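PDB 7LUU: subclass B3 metallo-beta-lactamase from Sphingobium indicum, which probably hydrolyses beta-lactam antibiotics, using a two-zinc active site. Local coordinates for residues A[195-208]-A[244-258]. Sequence-based numbering, arbitrary orientation.
Sequences HATPGHTMGSMTWS and IVKGFEASYRRMGAL. With ZN (zinc ion), chain B.
The ring of Phe248 lies flat against the backbone of Gly199: Gly199 CA sits over the ring centre, 3.4 Å from the centroid and 10° off the normal, a CH-pi contact. The same side chain also touches Ser290 and Leu294 of helix 282-300. The imidazole of His195 takes Leu258 CD2 over one face, 3.7 Å from its centroid and displaced toward the rim, while Ser208 OG meets the ring edge in plane, 2.7 Å from NE2 in a nearly straight hydrogen bond (165°). CD of Arg254 comes obliquely to ND1 of the same ring. With CG anti to the backbone N (chi1 170°) and bends at the next two torsions, the Arg254 chain carries NE to a water, in the guanidinium plane, that donates in turn to Ala196 O.

Between the rings, Ser251 OG donates to Pro198 O at 2.7 Å, although the hydroxyl is crowded in the model and its exact place is less sure. Gly247 CA meets Pro198 CG at 3.5 Å. One turn earlier, near the N-terminal end of helix 242-257, Met202 SD rests on Ile244 CD1 (3.5 Å).

Bare of any side chain, Gly199 lets its backbone lie directly on the Phe248 ring. Helix 242-257 thus backs the loop between strands 190-196 and 205-213, on one flank of the metallo-beta-lactamase fold. Next along this loop, His200 turns away from the helix, binding zinc through NE2 (2.0 Å) with Glu122 and His124, while its ND1 is hydrogen-bonded to Asn227 O. The packing of Pro198 and Gly199 is consistent with the helix positioning the loop that presents His200, and the bond from ND1 to Asn227 O, together with the zinc bond, would hold the ring's rotation.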
loop_
_atom_site.group_PDB
_atom_site.type_symbol
_atom_site.label_atom_id
_atom_site.label_comp_id
_atom_site.label_asym_id
_atom_site.label_seq_id
_atom_site.Cartn_x
_atom_site.Cartn_y
_atom_site.Cartn_z
ATOM N N HIS A 195 -8.978 -4.101 -5.063
ATOM C CA HIS A 195 -8.585 -5.159 -6.004
ATOM C C HIS A 195 -7.559 -6.043 -5.335
ATOM O O HIS A 195 -6.474 -5.576 -5.002
ATOM C CB HIS A 195 -7.990 -4.604 -7.298
ATOM C CG HIS A 195 -8.831 -3.565 -7.933
ATOM N ND1 HIS A 195 -9.836 -3.845 -8.842
ATOM C CD2 HIS A 195 -8.835 -2.220 -7.757
ATOM C CE1 HIS A 195 -10.392 -2.709 -9.238
ATOM N NE2 HIS A 195 -9.814 -1.704 -8.597
ATOM N N ALA A 196 -7.866 -7.318 -5.185
ATOM C CA ALA A 196 -6.833 -8.222 -4.659
ATOM C C ALA A 196 -5.677 -8.287 -5.634
ATOM O O ALA A 196 -5.878 -8.642 -6.817
ATOM C CB ALA A 196 -7.407 -9.627 -4.460
ATOM N N THR A 197 -4.430 -8.027 -5.155
ATOM C CA THR A 197 -3.271 -8.103 -6.070
ATOM C C THR A 197 -2.175 -8.881 -5.345
ATOM O O THR A 197 -1.165 -8.325 -4.915
ATOM C CB THR A 197 -2.784 -6.720 -6.536
ATOM O OG1 THR A 197 -2.672 -5.837 -5.399
ATOM C CG2 THR A 197 -3.786 -6.142 -7.543
ATOM N N PRO A 198 -2.406 -10.165 -5.112
ATOM C CA PRO A 198 -1.472 -10.976 -4.306
ATOM C C PRO A 198 -0.183 -11.275 -5.044
ATOM O O PRO A 198 -0.063 -11.132 -6.273
ATOM C CB PRO A 198 -2.251 -12.274 -4.056
ATOM C CG PRO A 198 -3.164 -12.332 -5.265
ATOM C CD PRO A 198 -3.585 -10.943 -5.539
ATOM N N GLY A 199 0.814 -11.689 -4.260
ATOM C CA GLY A 199 2.093 -12.156 -4.775
ATOM C C GLY A 199 3.187 -11.767 -3.797
ATOM O O GLY A 199 3.986 -12.561 -3.320
ATOM N N HIS A 200 3.289 -10.460 -3.541
ATOM C CA HIS A 200 4.264 -10.032 -2.539
ATOM C C HIS A 200 3.892 -10.609 -1.185
ATOM O O HIS A 200 4.761 -11.118 -0.434
ATOM C CB HIS A 200 4.283 -8.496 -2.549
ATOM C CG HIS A 200 5.224 -7.896 -1.552
ATOM N ND1 HIS A 200 6.596 -7.889 -1.725
ATOM C CD2 HIS A 200 4.978 -7.307 -0.355
ATOM C CE1 HIS A 200 7.162 -7.319 -0.661
ATOM N NE2 HIS A 200 6.201 -6.942 0.166
ATOM N N THR A 201 2.591 -10.549 -0.871
ATOM C CA THR A 201 1.975 -11.342 0.205
ATOM C C THR A 201 0.635 -11.808 -0.323
ATOM O O THR A 201 0.145 -11.311 -1.337
ATOM C CB THR A 201 1.746 -10.544 1.494
ATOM O OG1 THR A 201 0.711 -9.568 1.303
ATOM C CG2 THR A 201 3.022 -9.812 1.971
ATOM N N MET A 202 0.006 -12.734 0.404
ATOM C CA MET A 202 -1.280 -13.222 -0.117
ATOM C C MET A 202 -2.419 -12.204 -0.028
ATOM O O MET A 202 -3.368 -12.284 -0.828
ATOM C CB MET A 202 -1.676 -14.509 0.600
ATOM C CG MET A 202 -0.965 -15.771 0.066
ATOM S SD MET A 202 -1.100 -16.072 -1.696
ATOM C CE MET A 202 -2.899 -16.312 -1.851
ATOM N N GLY A 203 -2.358 -11.280 0.912
ATOM C CA GLY A 203 -3.386 -10.289 1.144
ATOM C C GLY A 203 -3.070 -8.933 0.558
ATOM O O GLY A 203 -3.800 -7.973 0.854
ATOM N N SER A 204 -2.026 -8.822 -0.259
ATOM C CA SER A 204 -1.730 -7.527 -0.868
ATOM C C SER A 204 -2.921 -7.026 -1.686
ATOM O O SER A 204 -3.591 -7.811 -2.399
ATOM C CB SER A 204 -0.499 -7.647 -1.771
ATOM O OG SER A 204 0.683 -7.858 -0.951
ATOM N N MET A 205 -3.137 -5.704 -1.639
ATOM C CA MET A 205 -4.377 -5.162 -2.208
ATOM C C MET A 205 -4.095 -3.795 -2.807
ATOM O O MET A 205 -3.360 -2.993 -2.225
ATOM C CB MET A 205 -5.479 -5.063 -1.130
ATOM C CG MET A 205 -6.844 -4.504 -1.714
ATOM S SD MET A 205 -8.221 -5.116 -0.665
ATOM C CE MET A 205 -8.649 -6.591 -1.618
ATOM N N THR A 206 -4.712 -3.534 -3.960
ATOM C CA THR A 206 -4.586 -2.302 -4.732
ATOM C C THR A 206 -5.926 -1.579 -4.688
ATOM O O THR A 206 -6.977 -2.199 -4.610
ATOM C CB THR A 206 -4.186 -2.690 -6.168
ATOM O OG1 THR A 206 -2.851 -3.175 -6.145
ATOM C CG2 THR A 206 -4.327 -1.511 -7.198
ATOM N N TRP A 207 -5.882 -0.248 -4.694
ATOM C CA TRP A 207 -7.065 0.586 -4.561
ATOM C C TRP A 207 -7.204 1.482 -5.770
ATOM O O TRP A 207 -6.226 2.122 -6.152
ATOM C CB TRP A 207 -6.894 1.453 -3.273
ATOM C CG TRP A 207 -6.509 0.616 -2.066
ATOM C CD1 TRP A 207 -5.215 0.344 -1.599
ATOM C CD2 TRP A 207 -7.395 -0.176 -1.279
ATOM N NE1 TRP A 207 -5.296 -0.515 -0.499
ATOM C CE2 TRP A 207 -6.610 -0.869 -0.308
ATOM C CE3 TRP A 207 -8.806 -0.362 -1.297
ATOM C CZ2 TRP A 207 -7.187 -1.699 0.660
ATOM C CZ3 TRP A 207 -9.362 -1.158 -0.342
ATOM C CH2 TRP A 207 -8.548 -1.847 0.626
ATOM N N SER A 208 -8.444 1.656 -6.277
ATOM C CA SER A 208 -8.631 2.564 -7.393
ATOM C C SER A 208 -9.828 3.474 -7.162
ATOM O O SER A 208 -10.820 3.103 -6.513
ATOM C CB SER A 208 -8.821 1.774 -8.723
ATOM O OG SER A 208 -10.057 1.020 -8.664
ATOM N N ILE A 244 0.943 -18.196 -4.049
ATOM C CA ILE A 244 1.657 -16.918 -4.234
ATOM C C ILE A 244 1.938 -16.683 -5.724
ATOM O O ILE A 244 1.744 -15.576 -6.240
ATOM C CB ILE A 244 2.957 -16.927 -3.385
ATOM C CG1 ILE A 244 2.691 -16.643 -1.903
ATOM C CG2 ILE A 244 4.058 -15.971 -3.930
ATOM C CD1 ILE A 244 2.297 -15.160 -1.595
ATOM N N VAL A 245 2.405 -17.718 -6.436
ATOM C CA VAL A 245 2.729 -17.578 -7.849
ATOM C C VAL A 245 1.463 -17.404 -8.694
ATOM O O VAL A 245 1.416 -16.548 -9.580
ATOM C CB VAL A 245 3.551 -18.782 -8.313
ATOM C CG1 VAL A 245 3.677 -18.726 -9.836
ATOM C CG2 VAL A 245 4.952 -18.685 -7.623
ATOM N N LYS A 246 0.426 -18.208 -8.439
ATOM C CA LYS A 246 -0.846 -17.976 -9.124
ATOM C C LYS A 246 -1.381 -16.601 -8.763
ATOM O O LYS A 246 -2.074 -15.962 -9.571
ATOM C CB LYS A 246 -1.845 -19.050 -8.702
ATOM C CG LYS A 246 -1.532 -20.429 -9.328
ATOM C CD LYS A 246 -0.877 -20.258 -10.706
ATOM C CE LYS A 246 -0.374 -21.552 -11.404
ATOM N NZ LYS A 246 -0.820 -21.623 -12.851
ATOM N N GLY A 247 -1.067 -16.159 -7.538
ATOM C CA GLY A 247 -1.455 -14.813 -7.116
ATOM C C GLY A 247 -0.834 -13.741 -7.985
ATOM O O GLY A 247 -1.535 -12.849 -8.497
ATOM N N PHE A 248 0.472 -13.877 -8.265
ATOM C CA PHE A 248 1.114 -12.910 -9.154
ATOM C C PHE A 248 0.448 -12.897 -10.529
ATOM O O PHE A 248 0.245 -11.811 -11.109
ATOM C CB PHE A 248 2.602 -13.235 -9.331
ATOM C CG PHE A 248 3.511 -12.582 -8.299
ATOM C CD1 PHE A 248 3.613 -11.203 -8.198
ATOM C CD2 PHE A 248 4.243 -13.387 -7.382
ATOM C CE1 PHE A 248 4.460 -10.601 -7.209
ATOM C CE2 PHE A 248 5.029 -12.791 -6.388
ATOM C CZ PHE A 248 5.170 -11.444 -6.344
ATOM N N GLU A 249 0.101 -14.076 -11.053
ATOM C CA GLU A 249 -0.507 -14.113 -12.381
ATOM C C GLU A 249 -1.833 -13.370 -12.370
ATOM O O GLU A 249 -2.123 -12.601 -13.296
ATOM C CB GLU A 249 -0.685 -15.563 -12.839
ATOM C CG GLU A 249 0.639 -16.286 -12.965
ATOM C CD GLU A 249 0.521 -17.830 -13.079
ATOM O OE1 GLU A 249 -0.604 -18.396 -13.093
ATOM O OE2 GLU A 249 1.596 -18.468 -13.167
ATOM N N ALA A 250 -2.625 -13.532 -11.293
ATOM C CA ALA A 250 -3.905 -12.823 -11.213
ATOM C C ALA A 250 -3.688 -11.325 -11.088
ATOM O O ALA A 250 -4.410 -10.523 -11.698
ATOM C CB ALA A 250 -4.693 -13.314 -9.998
ATOM N N SER A 251 -2.649 -10.939 -10.359
ATOM C CA SER A 251 -2.320 -9.524 -10.225
ATOM C C SER A 251 -1.955 -8.903 -11.569
ATOM O O SER A 251 -2.332 -7.751 -11.838
ATOM C CB SER A 251 -1.153 -9.356 -9.272
ATOM O OG SER A 251 -1.588 -9.665 -7.954
ATOM N N TYR A 252 -1.183 -9.615 -12.391
ATOM C CA TYR A 252 -0.791 -9.049 -13.676
ATOM C C TYR A 252 -2.014 -8.846 -14.553
ATOM O O TYR A 252 -2.124 -7.822 -15.240
ATOM C CB TYR A 252 0.231 -9.953 -14.369
ATOM C CG TYR A 252 1.454 -10.191 -13.554
ATOM C CD1 TYR A 252 1.892 -9.244 -12.647
ATOM C CD2 TYR A 252 2.173 -11.402 -13.704
ATOM C CE1 TYR A 252 3.024 -9.473 -11.874
ATOM C CE2 TYR A 252 3.329 -11.645 -12.958
ATOM C CZ TYR A 252 3.763 -10.652 -12.052
ATOM O OH TYR A 252 4.902 -10.915 -11.307
ATOM N N ARG A 253 -2.956 -9.800 -14.508
ATOM C CA ARG A 253 -4.192 -9.686 -15.289
ATOM C C ARG A 253 -5.035 -8.514 -14.792
ATOM O O ARG A 253 -5.531 -7.710 -15.607
ATOM C CB ARG A 253 -5.026 -10.978 -15.220
ATOM C CG ARG A 253 -4.371 -12.220 -15.895
ATOM C CD ARG A 253 -5.333 -13.458 -16.019
ATOM N NE ARG A 253 -5.721 -14.050 -14.737
ATOM C CZ ARG A 253 -5.024 -15.008 -14.105
ATOM N NH1 ARG A 253 -3.901 -15.484 -14.629
ATOM N NH2 ARG A 253 -5.450 -15.481 -12.965
ATOM N N ARG A 254 -5.109 -8.348 -13.466
ATOM C CA ARG A 254 -5.850 -7.228 -12.884
ATOM C C ARG A 254 -5.214 -5.921 -13.295
ATOM O O ARG A 254 -5.900 -4.981 -13.742
ATOM C CB ARG A 254 -5.888 -7.334 -11.355
ATOM C CG ARG A 254 -6.432 -6.070 -10.664
ATOM C CD ARG A 254 -7.906 -5.863 -11.095
ATOM N NE ARG A 254 -8.651 -7.101 -10.853
ATOM C CZ ARG A 254 -9.599 -7.589 -11.657
ATOM N NH1 ARG A 254 -9.956 -6.935 -12.768
ATOM N NH2 ARG A 254 -10.178 -8.754 -11.380
ATOM N N MET A 255 -3.893 -5.811 -13.096
ATOM C CA MET A 255 -3.227 -4.537 -13.378
ATOM C C MET A 255 -3.268 -4.185 -14.873
ATOM O O MET A 255 -3.311 -3.008 -15.226
ATOM C CB MET A 255 -1.775 -4.610 -12.874
ATOM C CG MET A 255 -1.708 -4.607 -11.374
ATOM S SD MET A 255 -2.343 -3.089 -10.558
ATOM C CE MET A 255 -1.151 -1.974 -11.159
ATOM N N GLY A 256 -3.336 -5.174 -15.751
ATOM C CA GLY A 256 -3.559 -4.908 -17.166
ATOM C C GLY A 256 -4.976 -4.473 -17.505
ATOM O O GLY A 256 -5.166 -3.766 -18.504
ATOM N N ALA A 257 -5.967 -4.858 -16.701
ATOM C CA ALA A 257 -7.369 -4.503 -16.919
ATOM C C ALA A 257 -7.762 -3.140 -16.352
ATOM O O ALA A 257 -8.769 -2.565 -16.788
ATOM C CB ALA A 257 -8.302 -5.550 -16.297
ATOM N N LEU A 258 -7.036 -2.618 -15.361
ATOM C CA LEU A 258 -7.479 -1.413 -14.696
ATOM C C LEU A 258 -7.420 -0.219 -15.613
ATOM O O LEU A 258 -6.468 -0.048 -16.379
ATOM C CB LEU A 258 -6.583 -1.111 -13.488
ATOM C CG LEU A 258 -6.842 -1.896 -12.248
ATOM C CD1 LEU A 258 -5.728 -1.664 -11.230
ATOM C CD2 LEU A 258 -8.258 -1.581 -11.705
HETATM ZN ZN ZN B . 6.217 -5.869 1.862
HETATM O O HOH W 1 -8.187 -8.403 -8.357
HETATM O O HOH W 2 7.362 -4.357 2.233
#